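Regulatory protein SWI6 (Saccharomyces cerevisiae, PDB 1SW6) acts as a shared subunit of the SBF and MBF complexes that drive cell-cycle-dependent transcription, represented here by its ankyrin-repeat domain. Local coordinates at residues H32-S36 and D37-S41; I208-T211 and S212-G216; D260-L263 and E264-L268; S315-P319 and V320-A324. All blocks are in the same frame, centred on the assembly; numbering follows the deposited sequence.

All four contacts sit at helix ends or turns, and their chemistry changes with their place. Contact 1 is a surface contact in the loop after strand 27-29, held mainly by leucine packing; it touches contact 3, with centres about 12 Å apart. Contacts 2 and 3 are partly buried and both belong to the third ankyrin repeat, yet their centres lie about 28 Å apart: contact 2 closes helix 204-212 with backbone and serine bonds, whereas contact 3 starts and ends the short helix 261-265 and uses carboxylates. Contact 4, also partly buried, lies about 28 Å from the chain centre in the fifth repeat, and alone among the four contains a salt bridge between its segments.

Contact 1: residues H32-S36 and D37-S41; sequences HDLTS and DFLSS
L39 lays its CD1 methyl over the backbone of L34 and the side chain of S36. The methyl comes to 3.6 Å from L34 CA, and L39 CD1 lies equally far from S36 CB at 3.6 Å, so one branch of the leucine touches two residues of 32-36. The approach to the L34 side chain is looser, with L34 CB at 4.0 Å from L39 CD1. Nearer the backbone, L39 CB sits 3.3 Å from S36 O, a van der Waals contact with a carbonyl oxygen. With chi1 at -57°, L39 CG lies beside the backbone N and anti to the carbonyl carbon, and an extended chi2 (179°) then sends CD1 back towards L34. The whole arrangement is a local turn in the loop joining strand 27-29 to strand 46-47. Residues 37-40 have helical backbone angles without regular helical bonding; the evidence for a single turn is D37 O, which accepts from both S40 N and S41 N, the latter at 3.2 Å. The loop is tied to the first ankyrin repeat through its early residues, D33 by a salt bridge to R157 and H32 NE2 by a hydrogen bond to S155 O. The second branch of L39 faces a different neighbour: L39 CD2 packs against I262 CD1, at the start of helix 261-265. An alanine at L39 would lack both methyl branches, which would probably open a gap beside S36 CB and I262 and take away part of the packing on L34. L34 itself also packs on D260 and on R157.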
# COMPACT_ATOMS: atom_id res chain seq x y z
N HIS A 32 7.43 20.70 18.76
CA HIS A 32 6.70 19.80 19.65
C HIS A 32 7.31 18.40 19.68
O HIS A 32 7.23 17.70 20.69
CB HIS A 32 5.24 19.69 19.21
CG HIS A 32 5.07 19.13 17.84
ND1 HIS A 32 5.04 19.92 16.71
CD2 HIS A 32 4.96 17.85 17.41
CE1 HIS A 32 4.92 19.15 15.64
NE2 HIS A 32 4.87 17.89 16.04
N ASP A 33 7.91 17.98 18.57
CA ASP A 33 8.51 16.65 18.47
C ASP A 33 10.03 16.66 18.56
O ASP A 33 10.67 15.61 18.49
CB ASP A 33 8.08 15.98 17.16
CG ASP A 33 8.28 16.87 15.95
OD1 ASP A 33 7.94 16.44 14.83
OD2 ASP A 33 8.76 18.01 16.10
N LEU A 34 10.60 17.85 18.70
CA LEU A 34 12.04 18.00 18.77
C LEU A 34 12.51 18.47 20.14
O LEU A 34 13.03 19.57 20.28
CB LEU A 34 12.51 19.00 17.71
CG LEU A 34 12.05 18.77 16.27
CD1 LEU A 34 12.65 19.85 15.38
CD2 LEU A 34 12.49 17.39 15.80
N THR A 35 12.31 17.64 21.15
CA THR A 35 12.71 18.00 22.50
C THR A 35 13.93 17.20 22.97
O THR A 35 14.70 17.66 23.81
CB THR A 35 11.54 17.80 23.49
OG1 THR A 35 10.97 16.50 23.31
CG2 THR A 35 10.46 18.86 23.26
N SER A 36 14.11 16.01 22.40
CA SER A 36 15.23 15.13 22.75
C SER A 36 16.56 15.86 22.93
O SER A 36 16.77 16.94 22.38
CB SER A 36 15.40 14.04 21.70
OG SER A 36 14.24 13.25 21.59
N ASP A 37 17.45 15.24 23.70
CA ASP A 37 18.76 15.81 23.98
C ASP A 37 19.77 15.52 22.88
O ASP A 37 20.64 16.35 22.59
CB ASP A 37 19.30 15.29 25.31
CG ASP A 37 18.37 15.60 26.46
OD1 ASP A 37 18.02 16.79 26.64
OD2 ASP A 37 18.00 14.65 27.19
N PHE A 38 19.68 14.34 22.27
CA PHE A 38 20.60 13.98 21.20
C PHE A 38 20.48 15.04 20.11
O PHE A 38 21.38 15.23 19.29
CB PHE A 38 20.27 12.59 20.63
CG PHE A 38 20.53 11.46 21.58
CD1 PHE A 38 19.76 11.31 22.74
CD2 PHE A 38 21.54 10.53 21.32
CE1 PHE A 38 20.00 10.25 23.63
CE2 PHE A 38 21.79 9.47 22.21
CZ PHE A 38 21.02 9.33 23.36
N LEU A 39 19.34 15.74 20.13
CA LEU A 39 19.05 16.79 19.17
C LEU A 39 19.82 18.08 19.50
O LEU A 39 19.97 18.96 18.65
CB LEU A 39 17.55 17.08 19.15
CG LEU A 39 16.65 15.87 18.84
CD1 LEU A 39 15.19 16.30 18.87
CD2 LEU A 39 17.02 15.29 17.48
N SER A 40 20.29 18.18 20.74
CA SER A 40 21.04 19.36 21.17
C SER A 40 22.53 19.17 20.87
O SER A 40 23.17 20.04 20.28
CB SER A 40 20.85 19.59 22.68
OG SER A 40 19.49 19.87 22.98
N SER A 41 23.07 18.03 21.29
CA SER A 41 24.48 17.72 21.08
C SER A 41 24.82 17.83 19.58
O SER A 41 23.92 18.04 18.75
CB SER A 41 24.76 16.31 21.62
OG SER A 41 24.33 16.21 22.97

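Contact 2: residues I208-T211 and S212-G216; sequences IIIT and SGMTG
The C-terminal end of helix 204-212, in the third ankyrin repeat, is where this contact forms. S212 N donates to I208 O at 2.9 Å, a regular helical bond with an N-H...O angle of 149°. The side chain of the same residue folds back on the next carbonyl along: chi1 of 73° places OG between the backbone N and the carbonyl carbon, from where the hydroxyl donates to I209 O. The modelled separation of S212 OG and I209 O, 2.5 Å, is very short, so its exact value deserves caution. The helix then gives way to the loop that joins it to helix 218-234, the helix-loop-helix arrangement of an ankyrin repeat. M214 N donates to T211 O at 2.8 Å, a three-residue spacing tighter than the four-residue bond of S212. The M214 side chain, bent at chi2, swings its methyl toward I210, with M214 CE 4.2 Å from I210 CG2. T211 OG1 is hydrogen-bonded outside the contact, to H207 O one turn back and to V172 O. T211 and M214 both pack on C217 of the second subunit, and T215 OG1 is hydrogen-bonded to Y223 OH of that subunit.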
# COMPACT_ATOMS: atom_id res chain seq x y z
N ILE A 208 16.15 6.33 -1.50
CA ILE A 208 16.00 6.98 -2.81
C ILE A 208 16.60 6.05 -3.85
O ILE A 208 15.97 5.71 -4.86
CB ILE A 208 16.72 8.35 -2.86
CG1 ILE A 208 16.01 9.36 -1.95
CG2 ILE A 208 16.77 8.85 -4.30
CD1 ILE A 208 16.56 10.76 -2.01
N ILE A 209 17.83 5.61 -3.59
CA ILE A 209 18.51 4.71 -4.50
C ILE A 209 17.76 3.39 -4.64
O ILE A 209 17.62 2.89 -5.75
CB ILE A 209 19.95 4.47 -4.02
CG1 ILE A 209 20.87 5.51 -4.66
CG2 ILE A 209 20.40 3.07 -4.38
CD1 ILE A 209 20.53 6.95 -4.33
N ILE A 210 17.29 2.81 -3.53
CA ILE A 210 16.56 1.55 -3.63
C ILE A 210 15.39 1.73 -4.59
O ILE A 210 15.07 0.84 -5.39
CB ILE A 210 15.98 1.09 -2.27
CG1 ILE A 210 17.10 0.68 -1.32
CG2 ILE A 210 15.03 -0.08 -2.49
CD1 ILE A 210 17.92 -0.47 -1.79
N THR A 211 14.75 2.89 -4.51
CA THR A 211 13.61 3.19 -5.37
C THR A 211 14.01 3.33 -6.83
O THR A 211 13.30 2.89 -7.73
CB THR A 211 12.90 4.48 -4.92
OG1 THR A 211 12.24 4.26 -3.67
CG2 THR A 211 11.88 4.91 -5.94
N SER A 212 15.15 3.98 -7.06
CA SER A 212 15.63 4.18 -8.42
C SER A 212 15.71 2.87 -9.20
O SER A 212 15.70 2.87 -10.43
CB SER A 212 17.02 4.83 -8.39
OG SER A 212 17.99 3.89 -7.98
N GLY A 213 15.78 1.75 -8.49
CA GLY A 213 15.87 0.46 -9.15
C GLY A 213 14.54 -0.13 -9.58
O GLY A 213 14.50 -1.00 -10.45
N MET A 214 13.45 0.36 -8.99
CA MET A 214 12.11 -0.12 -9.30
C MET A 214 11.64 0.43 -10.64
O MET A 214 11.81 1.61 -10.94
CB MET A 214 11.12 0.32 -8.21
CG MET A 214 11.46 -0.19 -6.83
SD MET A 214 11.77 -1.97 -6.81
CE MET A 214 12.54 -2.17 -5.15
N THR A 215 11.03 -0.44 -11.44
CA THR A 215 10.53 -0.05 -12.75
C THR A 215 9.64 1.20 -12.72
O THR A 215 8.73 1.31 -11.90
CB THR A 215 9.72 -1.21 -13.38
OG1 THR A 215 8.65 -1.57 -12.49
CG2 THR A 215 10.62 -2.42 -13.64
N GLY A 216 9.93 2.14 -13.62
CA GLY A 216 9.16 3.37 -13.68
C GLY A 216 9.41 4.38 -12.57
O GLY A 216 8.75 5.42 -12.51

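Contact 3: residues D260-L263 and E264-L268; sequences DSIL and ENLDL
The backbone of 260-266 makes a short run of helical bonds: E264 N reaches D260 O at 2.9 Å, N265 N reaches S261 O at 3.1 Å, and the weak bond from L266 N to I262 O, bent to 125°, marks where the helix gives out. This is helix 261-265 of the third ankyrin repeat, opened by an Asx motif. Its acceptor is D260 OD1, which takes L263 N at 3.0 Å from well above the carboxylate plane; a second, weak bond comes to the same oxygen from I262 N. The other carboxylate oxygen, D260 OD2, is hydrogen-bonded to Y191 OH, so both oxygens are engaged, which probably restrains the carboxylate from turning. E264 bends back toward the start of the helix: with chi1 away from a staggered position at -96° and a turn at chi2 (47°), its OE2 accepts from D260 N at 3.3 Å, on the anti side and somewhat out of the carboxylate plane. Two carboxylates thus meet donors around the first turn, one taking the N-H groups within it and the other the N-H that precedes it. The buried L263 packs on I27 and T29 of strand 27-29 and on I240 of strand 240-242, which joins the helix to that parallel pair, while L263 O accepts from K235 NZ. Past the helix, D267 is the N-cap of helix 268-276, its OD2 bonded to W270 N. I262 and L266, both buried, lie side by side and point the same way, with I262 CG2 4.1 Å from L266 CD1.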
# COMPACT_ATOMS: atom_id res chain seq x y z
N ASP A 260 16.21 26.42 15.36
CA ASP A 260 16.20 24.95 15.32
C ASP A 260 17.64 24.42 15.30
O ASP A 260 18.40 24.71 14.39
CB ASP A 260 15.46 24.47 14.06
CG ASP A 260 15.12 22.98 14.10
OD1 ASP A 260 15.99 22.16 14.44
OD2 ASP A 260 13.96 22.63 13.77
N SER A 261 17.99 23.63 16.31
CA SER A 261 19.33 23.06 16.38
C SER A 261 19.58 22.18 15.16
O SER A 261 20.69 22.14 14.64
CB SER A 261 19.52 22.23 17.65
OG SER A 261 19.75 23.06 18.78
N ILE A 262 18.54 21.48 14.71
CA ILE A 262 18.67 20.61 13.54
C ILE A 262 18.79 21.43 12.27
O ILE A 262 19.76 21.30 11.52
CB ILE A 262 17.45 19.66 13.38
CG1 ILE A 262 17.49 18.57 14.45
CG2 ILE A 262 17.45 19.03 11.99
CD1 ILE A 262 16.41 17.52 14.29
N LEU A 263 17.80 22.27 12.04
CA LEU A 263 17.78 23.08 10.84
C LEU A 263 19.10 23.83 10.68
O LEU A 263 19.64 23.90 9.58
CB LEU A 263 16.60 24.06 10.90
CG LEU A 263 16.10 24.56 9.55
CD1 LEU A 263 14.79 25.30 9.74
CD2 LEU A 263 17.13 25.46 8.91
N GLU A 264 19.63 24.36 11.77
CA GLU A 264 20.88 25.10 11.72
C GLU A 264 22.09 24.22 11.40
O GLU A 264 22.89 24.57 10.54
CB GLU A 264 21.12 25.84 13.05
CG GLU A 264 20.68 27.31 13.08
CD GLU A 264 19.29 27.55 12.49
OE1 GLU A 264 19.16 27.55 11.25
OE2 GLU A 264 18.33 27.74 13.27
N ASN A 265 22.20 23.08 12.08
CA ASN A 265 23.34 22.18 11.86
C ASN A 265 23.22 21.31 10.60
O ASN A 265 24.17 20.61 10.25
CB ASN A 265 23.55 21.28 13.08
CG ASN A 265 23.95 22.06 14.33
OD1 ASN A 265 24.35 21.48 15.33
ND2 ASN A 265 23.82 23.38 14.27
N LEU A 266 22.07 21.35 9.94
CA LEU A 266 21.88 20.56 8.73
C LEU A 266 22.36 21.34 7.51
O LEU A 266 21.62 22.16 6.96
CB LEU A 266 20.39 20.21 8.55
CG LEU A 266 19.90 18.76 8.47
CD1 LEU A 266 18.45 18.78 7.98
CD2 LEU A 266 20.75 17.93 7.52
N ASP A 267 23.59 21.10 7.08
CA ASP A 267 24.12 21.80 5.92
C ASP A 267 24.84 20.84 4.97
O ASP A 267 24.86 19.62 5.19
CB ASP A 267 25.05 22.95 6.35
CG ASP A 267 26.22 22.47 7.20
OD1 ASP A 267 26.86 23.32 7.87
OD2 ASP A 267 26.50 21.26 7.21
N LEU A 268 25.43 21.39 3.91
CA LEU A 268 26.10 20.57 2.93
C LEU A 268 27.20 19.69 3.51
O LEU A 268 27.25 18.48 3.25
CB LEU A 268 26.65 21.44 1.80
CG LEU A 268 27.40 20.67 0.71
CD1 LEU A 268 26.46 19.65 0.06
CD2 LEU A 268 27.93 21.64 -0.33

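Contact 4: residues S315-P319 and V320-A324; sequences SGLRP and VDFGA
R318 starts with CB 3.7 Å from D321 OD2 and ends on the other oxygen of that carboxylate. R318 CG stays about as close, 4.0 Å from D321 OD2. NE then runs past D321 OD2, which lies at the edge of the guanidinium and in its plane, and CZ comes to rest over a methyl: V320 CG2 stands 3.6 Å from R318 CZ, above the centre of one face. At the tip, R318 NH2 makes the salt bridge to D321 OD1, at 3.0 Å and with an N-H...O angle of 159°, reaching the syn side of that oxygen. A bend at chi3 (-56°) carries the guanidinium over to the carboxylate, and the two planes stand 44° apart. D321 also takes the backbone, since R318 N donates to D321 OD2 at 2.8 Å. This is the short 3-10 turn of the fifth repeat, where G-L-R-P-V-D resembles the ankyrin G-x-T-P-L-H signature, with arginine at the threonine position. D321 N returns a bond to R318 O, while P319 O accepts F322 N at 2.9 Å and A324 N from the opposite face of its carbonyl. A leucine in place of R318 would probably leave D321 OD1 without its charged mate and V320 CG2 without the guanidinium face it lies against, although the backbone bond to D321 OD2 could persist. P319 packs on L287 and N288 of helix 286-293, F322 on its A291 and R292.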
# COMPACT_ATOMS: atom_id res chain seq x y z
N SER A 315 31.04 -7.61 2.67
CA SER A 315 31.35 -8.68 1.72
C SER A 315 32.60 -8.28 0.97
O SER A 315 32.91 -8.84 -0.08
CB SER A 315 30.22 -8.87 0.69
OG SER A 315 29.01 -9.26 1.31
N GLY A 316 33.32 -7.30 1.51
CA GLY A 316 34.53 -6.84 0.86
C GLY A 316 34.26 -6.19 -0.49
O GLY A 316 35.19 -5.74 -1.16
N LEU A 317 32.99 -6.15 -0.88
CA LEU A 317 32.59 -5.55 -2.15
C LEU A 317 32.51 -4.01 -2.09
O LEU A 317 31.98 -3.44 -1.14
CB LEU A 317 31.24 -6.12 -2.60
CG LEU A 317 31.19 -7.64 -2.77
CD1 LEU A 317 29.77 -8.08 -3.10
CD2 LEU A 317 32.16 -8.06 -3.87
N ARG A 318 33.04 -3.37 -3.12
CA ARG A 318 33.05 -1.92 -3.23
C ARG A 318 32.44 -1.54 -4.57
O ARG A 318 32.46 -2.33 -5.51
CB ARG A 318 34.49 -1.41 -3.17
CG ARG A 318 35.29 -1.90 -1.97
CD ARG A 318 36.78 -1.74 -2.22
NE ARG A 318 37.15 -2.45 -3.44
CZ ARG A 318 38.26 -2.23 -4.13
NH1 ARG A 318 39.13 -1.31 -3.73
NH2 ARG A 318 38.48 -2.91 -5.25
N PRO A 319 31.88 -0.32 -4.67
CA PRO A 319 31.27 0.14 -5.92
C PRO A 319 32.20 -0.00 -7.12
O PRO A 319 31.74 -0.29 -8.23
CB PRO A 319 30.94 1.59 -5.62
CG PRO A 319 30.55 1.54 -4.18
CD PRO A 319 31.66 0.66 -3.60
N VAL A 320 33.50 0.21 -6.92
CA VAL A 320 34.44 0.09 -8.03
C VAL A 320 34.45 -1.33 -8.59
O VAL A 320 34.83 -1.54 -9.75
CB VAL A 320 35.90 0.50 -7.64
CG1 VAL A 320 35.96 2.01 -7.41
CG2 VAL A 320 36.35 -0.26 -6.40
N ASP A 321 34.03 -2.29 -7.79
CA ASP A 321 33.99 -3.68 -8.24
C ASP A 321 32.87 -3.92 -9.24
O ASP A 321 32.87 -4.94 -9.93
CB ASP A 321 33.84 -4.63 -7.05
CG ASP A 321 35.00 -4.55 -6.08
OD1 ASP A 321 36.15 -4.38 -6.55
OD2 ASP A 321 34.77 -4.65 -4.86
N PHE A 322 31.92 -2.99 -9.30
CA PHE A 322 30.81 -3.10 -10.24
C PHE A 322 31.00 -2.08 -11.35
O PHE A 322 30.07 -1.79 -12.11
CB PHE A 322 29.46 -2.86 -9.54
CG PHE A 322 29.12 -3.91 -8.52
CD1 PHE A 322 29.15 -3.60 -7.16
CD2 PHE A 322 28.82 -5.21 -8.91
CE1 PHE A 322 28.88 -4.58 -6.20
CE2 PHE A 322 28.55 -6.19 -7.97
CZ PHE A 322 28.58 -5.88 -6.60
N GLY A 323 32.21 -1.53 -11.44
CA GLY A 323 32.52 -0.56 -12.47
C GLY A 323 32.06 0.86 -12.21
O GLY A 323 31.95 1.66 -13.13
N ALA A 324 31.78 1.18 -10.95
CA ALA A 324 31.34 2.53 -10.61
C ALA A 324 32.49 3.26 -9.92
O ALA A 324 32.83 2.93 -8.77
CB ALA A 324 30.12 2.48 -9.71